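Local coordinates for plant cysteine oxidase 2 (Arabidopsis thaliana, PDB 7CXZ), which oxidises the N-terminal cysteine of target proteins with O2 at an iron centre, marking them for degradation by the N-end rule proteasomal pathway, at residues T122-S127 with K147-F152; L98-V103 with K175-V180. One frame throughout, in Å; residues are numbered along the deposited sequence.

Contact 1 of 2, residues T122-S127 with K147-F152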
ATOM      1  N   THR A 122      -2.158  14.231  -6.657  1.00  9.11           N
ATOM      2  CA  THR A 122      -2.311  14.577  -5.250  1.00 11.06           C
ATOM      3  C   THR A 122      -3.101  13.467  -4.581  1.00  9.64           C
ATOM      4  O   THR A 122      -4.228  13.155  -4.993  1.00 12.07           O
ATOM      5  CB  THR A 122      -3.026  15.916  -5.064  1.00 15.10           C
ATOM      6  OG1 THR A 122      -2.173  16.966  -5.552  1.00 14.35           O
ATOM      7  CG2 THR A 122      -3.314  16.121  -3.556  1.00 13.71           C
ATOM      8  N   MET A 123      -2.498  12.867  -3.563  1.00 10.50           N
ATOM      9  CA  MET A 123      -3.049  11.729  -2.853  1.00 10.91           C
ATOM     10  C   MET A 123      -3.138  12.062  -1.374  1.00 11.38           C
ATOM     11  O   MET A 123      -2.177  12.588  -0.810  1.00 12.60           O
ATOM     12  CB  MET A 123      -2.132  10.518  -3.034  1.00 11.49           C
ATOM     13  CG  MET A 123      -2.551   9.337  -2.192  1.00 14.43           C
ATOM     14  SD  MET A 123      -3.875   8.477  -3.012  1.00 17.80           S
ATOM     15  CE  MET A 123      -2.895   7.785  -4.352  1.00 17.52           C
ATOM     16  N   HIS A 124      -4.259  11.730  -0.734  1.00 10.53           N
ATOM     17  CA  HIS A 124      -4.305  11.810   0.708  1.00 11.76           C
ATOM     18  C   HIS A 124      -3.929  10.456   1.286  1.00 10.95           C
ATOM     19  O   HIS A 124      -4.409   9.422   0.822  1.00  9.70           O
ATOM     20  CB  HIS A 124      -5.678  12.221   1.224  1.00 11.62           C
ATOM     21  CG  HIS A 124      -5.743  12.255   2.717  1.00 12.64           C
ATOM     22  ND1 HIS A 124      -6.214  11.197   3.465  1.00 14.46           N
ATOM     23  CD2 HIS A 124      -5.328  13.194   3.602  1.00 15.06           C
ATOM     24  CE1 HIS A 124      -6.105  11.495   4.752  1.00 14.58           C
ATOM     25  NE2 HIS A 124      -5.563  12.694   4.860  1.00 14.59           N
ATOM     26  N   ILE A 125      -3.083  10.468   2.321  1.00  9.98           N
ATOM     27  CA  ILE A 125      -2.683   9.251   3.020  1.00 10.44           C
ATOM     28  C   ILE A 125      -2.985   9.407   4.495  1.00 10.40           C
ATOM     29  O   ILE A 125      -2.568  10.401   5.117  1.00 10.55           O
ATOM     30  CB  ILE A 125      -1.187   8.943   2.822  1.00 11.39           C
ATOM     31  CG1 ILE A 125      -0.909   8.689   1.347  1.00 12.22           C
ATOM     32  CG2 ILE A 125      -0.801   7.706   3.635  1.00 11.40           C
ATOM     33  CD1 ILE A 125       0.536   8.546   1.040  1.00 11.94           C
ATOM     34  N   LYS A 126      -3.644   8.404   5.062  1.00  9.02           N
ATOM     35  CA  LYS A 126      -3.790   8.244   6.502  1.00  9.88           C
ATOM     36  C   LYS A 126      -3.148   6.923   6.891  1.00  9.98           C
ATOM     37  O   LYS A 126      -3.434   5.899   6.268  1.00 11.03           O
ATOM     38  CB  LYS A 126      -5.257   8.238   6.877  1.00 13.06           C
ATOM     39  CG  LYS A 126      -5.522   8.133   8.371  1.00 21.01           C
ATOM     40  CD  LYS A 126      -5.257   9.486   8.991  1.00 20.36           C
ATOM     41  CE  LYS A 126      -5.919   9.654  10.336  1.00 25.65           C
ATOM     42  NZ  LYS A 126      -7.387   9.614  10.193  1.00 23.25           N
ATOM     43  N   SER A 127      -2.287   6.922   7.910  1.00  8.47           N
ATOM     44  CA  SER A 127      -1.703   5.662   8.325  1.00  8.74           C
ATOM     45  C   SER A 127      -1.589   5.599   9.841  1.00 10.34           C
ATOM     46  O   SER A 127      -1.572   6.631  10.529  1.00 10.04           O
ATOM     47  CB  SER A 127      -0.331   5.447   7.691  1.00 10.78           C
ATOM     48  OG  SER A 127       0.636   6.353   8.237  1.00 10.83           O
ATOM     49  N   LYS A 147       0.161   7.888  12.372  1.00 10.69           N
ATOM     50  CA  LYS A 147       1.489   8.224  11.888  1.00 11.46           C
ATOM     51  C   LYS A 147       1.477   9.275  10.789  1.00 13.18           C
ATOM     52  O   LYS A 147       2.273  10.217  10.830  1.00 18.36           O
ATOM     53  CB  LYS A 147       2.217   6.960  11.399  1.00 11.49           C
ATOM     54  CG  LYS A 147       2.396   5.903  12.487  1.00 11.66           C
ATOM     55  CD  LYS A 147       3.213   6.479  13.660  1.00 12.29           C
ATOM     56  CE  LYS A 147       3.418   5.391  14.699  1.00 14.05           C
ATOM     57  NZ  LYS A 147       4.367   4.352  14.172  1.00 16.66           N
ATOM     58  N   VAL A 148       0.606   9.147   9.799  1.00 11.51           N
ATOM     59  CA  VAL A 148       0.524  10.093   8.690  1.00 11.88           C
ATOM     60  C   VAL A 148      -0.931  10.497   8.518  1.00 12.63           C
ATOM     61  O   VAL A 148      -1.832   9.666   8.629  1.00 12.39           O
ATOM     62  CB  VAL A 148       1.084   9.498   7.373  1.00 11.02           C
ATOM     63  CG1 VAL A 148       0.841  10.442   6.173  1.00 13.26           C
ATOM     64  CG2 VAL A 148       2.573   9.229   7.514  1.00 13.66           C
ATOM     65  N   ASP A 149      -1.156  11.787   8.240  1.00 10.56           N
ATOM     66  CA  ASP A 149      -2.480  12.282   7.914  1.00 12.20           C
ATOM     67  C   ASP A 149      -2.270  13.544   7.096  1.00 13.85           C
ATOM     68  O   ASP A 149      -2.245  14.660   7.632  1.00 14.13           O
ATOM     69  CB  ASP A 149      -3.293  12.546   9.180  1.00 11.43           C
ATOM     70  CG  ASP A 149      -4.686  13.037   8.872  1.00 19.20           C
ATOM     71  OD1 ASP A 149      -5.064  13.067   7.681  1.00 17.03           O
ATOM     72  OD2 ASP A 149      -5.417  13.393   9.825  1.00 17.27           O
ATOM     73  N   SER A 150      -2.068  13.377   5.794  1.00 10.71           N
ATOM     74  CA  SER A 150      -1.583  14.490   4.996  1.00 11.97           C
ATOM     75  C   SER A 150      -1.909  14.258   3.530  1.00 13.74           C
ATOM     76  O   SER A 150      -1.998  13.110   3.075  1.00 12.62           O
ATOM     77  CB  SER A 150      -0.063  14.664   5.161  1.00 17.26           C
ATOM     78  OG  SER A 150       0.359  15.839   4.488  1.00 23.43           O
ATOM     79  N   ASP A 151      -2.045  15.364   2.791  1.00 12.02           N
ATOM     80  CA  ASP A 151      -2.001  15.305   1.339  1.00 11.28           C
ATOM     81  C   ASP A 151      -0.550  15.280   0.880  1.00 13.62           C
ATOM     82  O   ASP A 151       0.340  15.862   1.517  1.00 14.97           O
ATOM     83  CB  ASP A 151      -2.708  16.518   0.723  1.00 13.75           C
ATOM     84  CG  ASP A 151      -4.222  16.474   0.882  1.00 16.22           C
ATOM     85  OD1 ASP A 151      -4.788  15.465   1.319  1.00 20.06           O
ATOM     86  OD2 ASP A 151      -4.865  17.498   0.558  1.00 25.21           O
ATOM     87  N   PHE A 152      -0.312  14.577  -0.232  1.00 10.91           N
ATOM     88  CA  PHE A 152       0.983  14.520  -0.894  1.00 13.08           C
ATOM     89  C   PHE A 152       0.760  14.878  -2.349  1.00 13.61           C
ATOM     90  O   PHE A 152      -0.139  14.326  -2.983  1.00 11.97           O
ATOM     91  CB  PHE A 152       1.612  13.117  -0.798  1.00 13.22           C
ATOM     92  CG  PHE A 152       1.967  12.713   0.599  1.00 15.06           C
ATOM     93  CD1 PHE A 152       0.994  12.281   1.479  1.00 12.31           C
ATOM     94  CD2 PHE A 152       3.275  12.791   1.034  1.00 20.96           C
ATOM     95  CE1 PHE A 152       1.312  11.931   2.784  1.00 14.03           C
ATOM     96  CE2 PHE A 152       3.608  12.461   2.330  1.00 22.66           C
ATOM     97  CZ  PHE A 152       2.627  12.030   3.208  1.00 14.94           C
TER
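The antiparallel beta hairpin of strands 122-130 and 141-153 brings H124 against D149 and D151 on one face and I125 against F152 on the other. H124 NE2 donates to D149 OD1 at 2.9 Å; the oxygen lies 7° out of the ring plane and is met nearly along its C-O axis, while ring and carboxylate planes stand 86° apart. With CG anti to the backbone N (chi1 178°), the imidazole swings over the partner strand, and D151 OD1 meets its edge at CD2, 3.3 Å away. Replacing H124 by an alanine is likely to leave D149 OD1 without its N-H donor and D151 OD1 without the ring edge, freeing the D149 carboxylate to turn. K126 lays its methylenes on D149, CD 3.6 Å from D149 CG, while its NZ is hydrogen-bonded to Y128 OH. The pairing, in one of the two sheets of this cupin-type fold, is interrupted at S127 by a classic beta bulge: S127 O takes K147 N at 2.8 Å and V148 N weakly at 3.4 Å. On the opposite face, I125 CD1 reaches F152 CD1 at 3.8 Å, the two side chains crossing at about a right angle.

Contact 2 of 2, residues L98-V103 with K175-V180; sequences LPPSGV and KTACAV
L98 N gives its hydrogen to C178 O at 2.9 Å, and C178 N returns a bond of equal length to L98 O. Both are straight, with N-H...O angles of 167° and 169°. This reciprocal pair makes L98 and C178 an antiparallel hydrogen-bonded bridge, at the point where strand 92-98 runs out and strand 178-185 begins. L98 O also receives a CA-H...O contact from A177, whose CA is 3.4 Å away. On the side-chain face of the bridge, with CG anti to the carbonyl carbon (chi1 -65°), L98 sends its CD1 branch to V180 CG2 at 4.3 Å; M123 of strand 122-130 packs on L98, C178 and V180 alike. Beyond the bridge the proline ring of P100 lies against the backbone of 175-177, its CG 3.7 Å from A177 N and its CB 4.0 Å from K175 O. A type II turn from P99 to G102, closed by G102 N to P99 O at 2.9 Å, then leads the chain toward strand 103-107, while backbone bonds tie S101 and G102 to A174. P100 stands opposite T176, where the next hydrogen-bonded pair would fall, and has no amide hydrogen to give, so the contact passes from directional bonding at L98 to van der Waals packing at P100.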
ATOM      1  N   LEU A  98      -5.214   5.314  -9.786  1.00 10.04           N
ATOM      2  CA  LEU A  98      -6.413   5.807  -9.125  1.00 10.03           C
ATOM      3  C   LEU A  98      -6.969   6.993  -9.890  1.00 11.70           C
ATOM      4  O   LEU A  98      -6.297   8.037  -9.959  1.00 11.26           O
ATOM      5  CB  LEU A  98      -6.104   6.229  -7.683  1.00  8.88           C
ATOM      6  CG  LEU A  98      -5.669   5.106  -6.731  1.00  9.17           C
ATOM      7  CD1 LEU A  98      -4.157   4.899  -6.815  1.00 12.22           C
ATOM      8  CD2 LEU A  98      -6.012   5.445  -5.305  1.00 13.36           C
ATOM      9  N   PRO A  99      -8.167   6.909 -10.468  1.00 10.84           N
ATOM     10  CA  PRO A  99      -8.852   8.139 -10.928  1.00 12.08           C
ATOM     11  C   PRO A  99      -9.085   9.054  -9.737  1.00 11.30           C
ATOM     12  O   PRO A  99      -9.033   8.608  -8.580  1.00 11.42           O
ATOM     13  CB  PRO A  99     -10.183   7.613 -11.508  1.00 11.42           C
ATOM     14  CG  PRO A  99      -9.917   6.151 -11.809  1.00  9.95           C
ATOM     15  CD  PRO A  99      -8.980   5.700 -10.687  1.00 11.11           C
ATOM     16  N   PRO A 100      -9.356  10.333  -9.964  1.00 10.53           N
ATOM     17  CA  PRO A 100      -9.762  11.195  -8.850  1.00 11.28           C
ATOM     18  C   PRO A 100     -10.891  10.564  -8.055  1.00 12.80           C
ATOM     19  O   PRO A 100     -11.860  10.042  -8.621  1.00 13.33           O
ATOM     20  CB  PRO A 100     -10.218  12.488  -9.541  1.00 12.10           C
ATOM     21  CG  PRO A 100      -9.671  12.420 -10.925  1.00 13.96           C
ATOM     22  CD  PRO A 100      -9.532  10.972 -11.273  1.00 13.94           C
ATOM     23  N   SER A 101     -10.751  10.598  -6.730  1.00 12.42           N
ATOM     24  CA  SER A 101     -11.679  10.078  -5.727  1.00 13.34           C
ATOM     25  C   SER A 101     -11.587   8.556  -5.600  1.00 11.85           C
ATOM     26  O   SER A 101     -12.330   7.978  -4.797  1.00 14.37           O
ATOM     27  CB  SER A 101     -13.139  10.473  -6.016  1.00 14.16           C
ATOM     28  OG  SER A 101     -13.247  11.880  -5.959  1.00 18.11           O
ATOM     29  N   GLY A 102     -10.713   7.892  -6.359  1.00 10.55           N
ATOM     30  CA  GLY A 102     -10.463   6.480  -6.127  1.00 11.69           C
ATOM     31  C   GLY A 102      -9.828   6.269  -4.768  1.00 10.71           C
ATOM     32  O   GLY A 102      -9.117   7.145  -4.257  1.00 12.17           O
ATOM     33  N   VAL A 103     -10.093   5.107  -4.184  1.00 11.75           N
ATOM     34  CA  VAL A 103      -9.685   4.808  -2.811  1.00 11.60           C
ATOM     35  C   VAL A 103      -9.114   3.401  -2.722  1.00 13.74           C
ATOM     36  O   VAL A 103      -9.635   2.455  -3.332  1.00 13.96           O
ATOM     37  CB  VAL A 103     -10.866   4.938  -1.828  1.00 14.95           C
ATOM     38  CG1 VAL A 103     -10.381   4.721  -0.408  1.00 15.44           C
ATOM     39  CG2 VAL A 103     -11.505   6.293  -1.926  1.00 20.49           C
ATOM     40  N   LYS A 175      -7.024  12.606  -4.750  1.00 11.76           N
ATOM     41  CA  LYS A 175      -7.763  13.846  -4.983  1.00 13.38           C
ATOM     42  C   LYS A 175      -7.731  14.279  -6.441  1.00 14.83           C
ATOM     43  O   LYS A 175      -8.610  15.023  -6.887  1.00 18.33           O
ATOM     44  CB  LYS A 175      -7.209  14.963  -4.092  1.00 16.04           C
ATOM     45  CG  LYS A 175      -7.486  14.733  -2.593  1.00 18.25           C
ATOM     46  CD  LYS A 175      -7.089  15.936  -1.761  1.00 19.74           C
ATOM     47  CE  LYS A 175      -7.502  15.740  -0.321  1.00 26.33           C
ATOM     48  NZ  LYS A 175      -8.261  16.882   0.204  1.00 29.70           N
ATOM     49  N   THR A 176      -6.688  13.904  -7.160  1.00 14.30           N
ATOM     50  CA  THR A 176      -6.585  14.001  -8.599  1.00 12.54           C
ATOM     51  C   THR A 176      -6.187  12.619  -9.093  1.00 14.85           C
ATOM     52  O   THR A 176      -5.994  11.697  -8.298  1.00 12.14           O
ATOM     53  CB  THR A 176      -5.535  15.031  -9.021  1.00 12.05           C
ATOM     54  OG1 THR A 176      -4.236  14.540  -8.668  1.00 16.74           O
ATOM     55  CG2 THR A 176      -5.781  16.375  -8.319  1.00 15.17           C
ATOM     56  N   ALA A 177      -6.046  12.477 -10.406  1.00 11.27           N
ATOM     57  CA  ALA A 177      -5.517  11.231 -10.945  1.00 12.77           C
ATOM     58  C   ALA A 177      -4.144  10.948 -10.342  1.00 11.21           C
ATOM     59  O   ALA A 177      -3.254  11.809 -10.350  1.00 11.64           O
ATOM     60  CB  ALA A 177      -5.411  11.329 -12.462  1.00 12.89           C
ATOM     61  N   CYS A 178      -3.960   9.729  -9.832  1.00 10.72           N
ATOM     62  CA  CYS A 178      -2.716   9.370  -9.165  1.00 10.58           C
ATOM     63  C   CYS A 178      -2.212   8.040  -9.696  1.00 10.88           C
ATOM     64  O   CYS A 178      -3.000   7.133  -9.953  1.00  9.89           O
ATOM     65  CB  CYS A 178      -2.932   9.218  -7.670  1.00  9.96           C
ATOM     66  SG  CYS A 178      -3.156  10.775  -6.768  1.00 11.47           S
ATOM     67  N   ALA A 179      -0.891   7.902  -9.796  1.00 10.10           N
ATOM     68  CA  ALA A 179      -0.256   6.602 -10.005  1.00 10.76           C
ATOM     69  C   ALA A 179       0.711   6.350  -8.860  1.00  9.97           C
ATOM     70  O   ALA A 179       1.507   7.232  -8.528  1.00  9.31           O
ATOM     71  CB  ALA A 179       0.483   6.564 -11.351  1.00 10.03           C
ATOM     72  N   VAL A 180       0.652   5.158  -8.260  1.00  8.33           N
ATOM     73  CA  VAL A 180       1.535   4.785  -7.150  1.00  9.63           C
ATOM     74  C   VAL A 180       2.343   3.555  -7.534  1.00 10.09           C
ATOM     75  O   VAL A 180       1.765   2.526  -7.909  1.00 11.47           O
ATOM     76  CB  VAL A 180       0.734   4.491  -5.873  1.00  7.92           C
ATOM     77  CG1 VAL A 180       1.680   4.155  -4.727  1.00 10.10           C
ATOM     78  CG2 VAL A 180      -0.148   5.666  -5.496  1.00 10.39           C
TER

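Contacts 1 and 2 meet at T122 and M123, although their centres lie 13 Å apart. T122 O and K175 N are 2.9 Å apart, as are T122 N and T176 OG1, both probable hydrogen bonds that join the start of strand 122-130 to the turn before strand 178-185. Alongside, M123 CE packs 3.6 Å from C178 CB, so the methionine links the hairpin's sheet to the other one. Both contacts lie near the iron site formed by H107, H109 and H170. The side chain of I125 in contact 1 is about 9 Å from the bound iron ion, and the side chain of V180 in contact 2 is about 8 Å from the bound iron ion. Separately, the side chain of S127 is about 4 Å from that of H170.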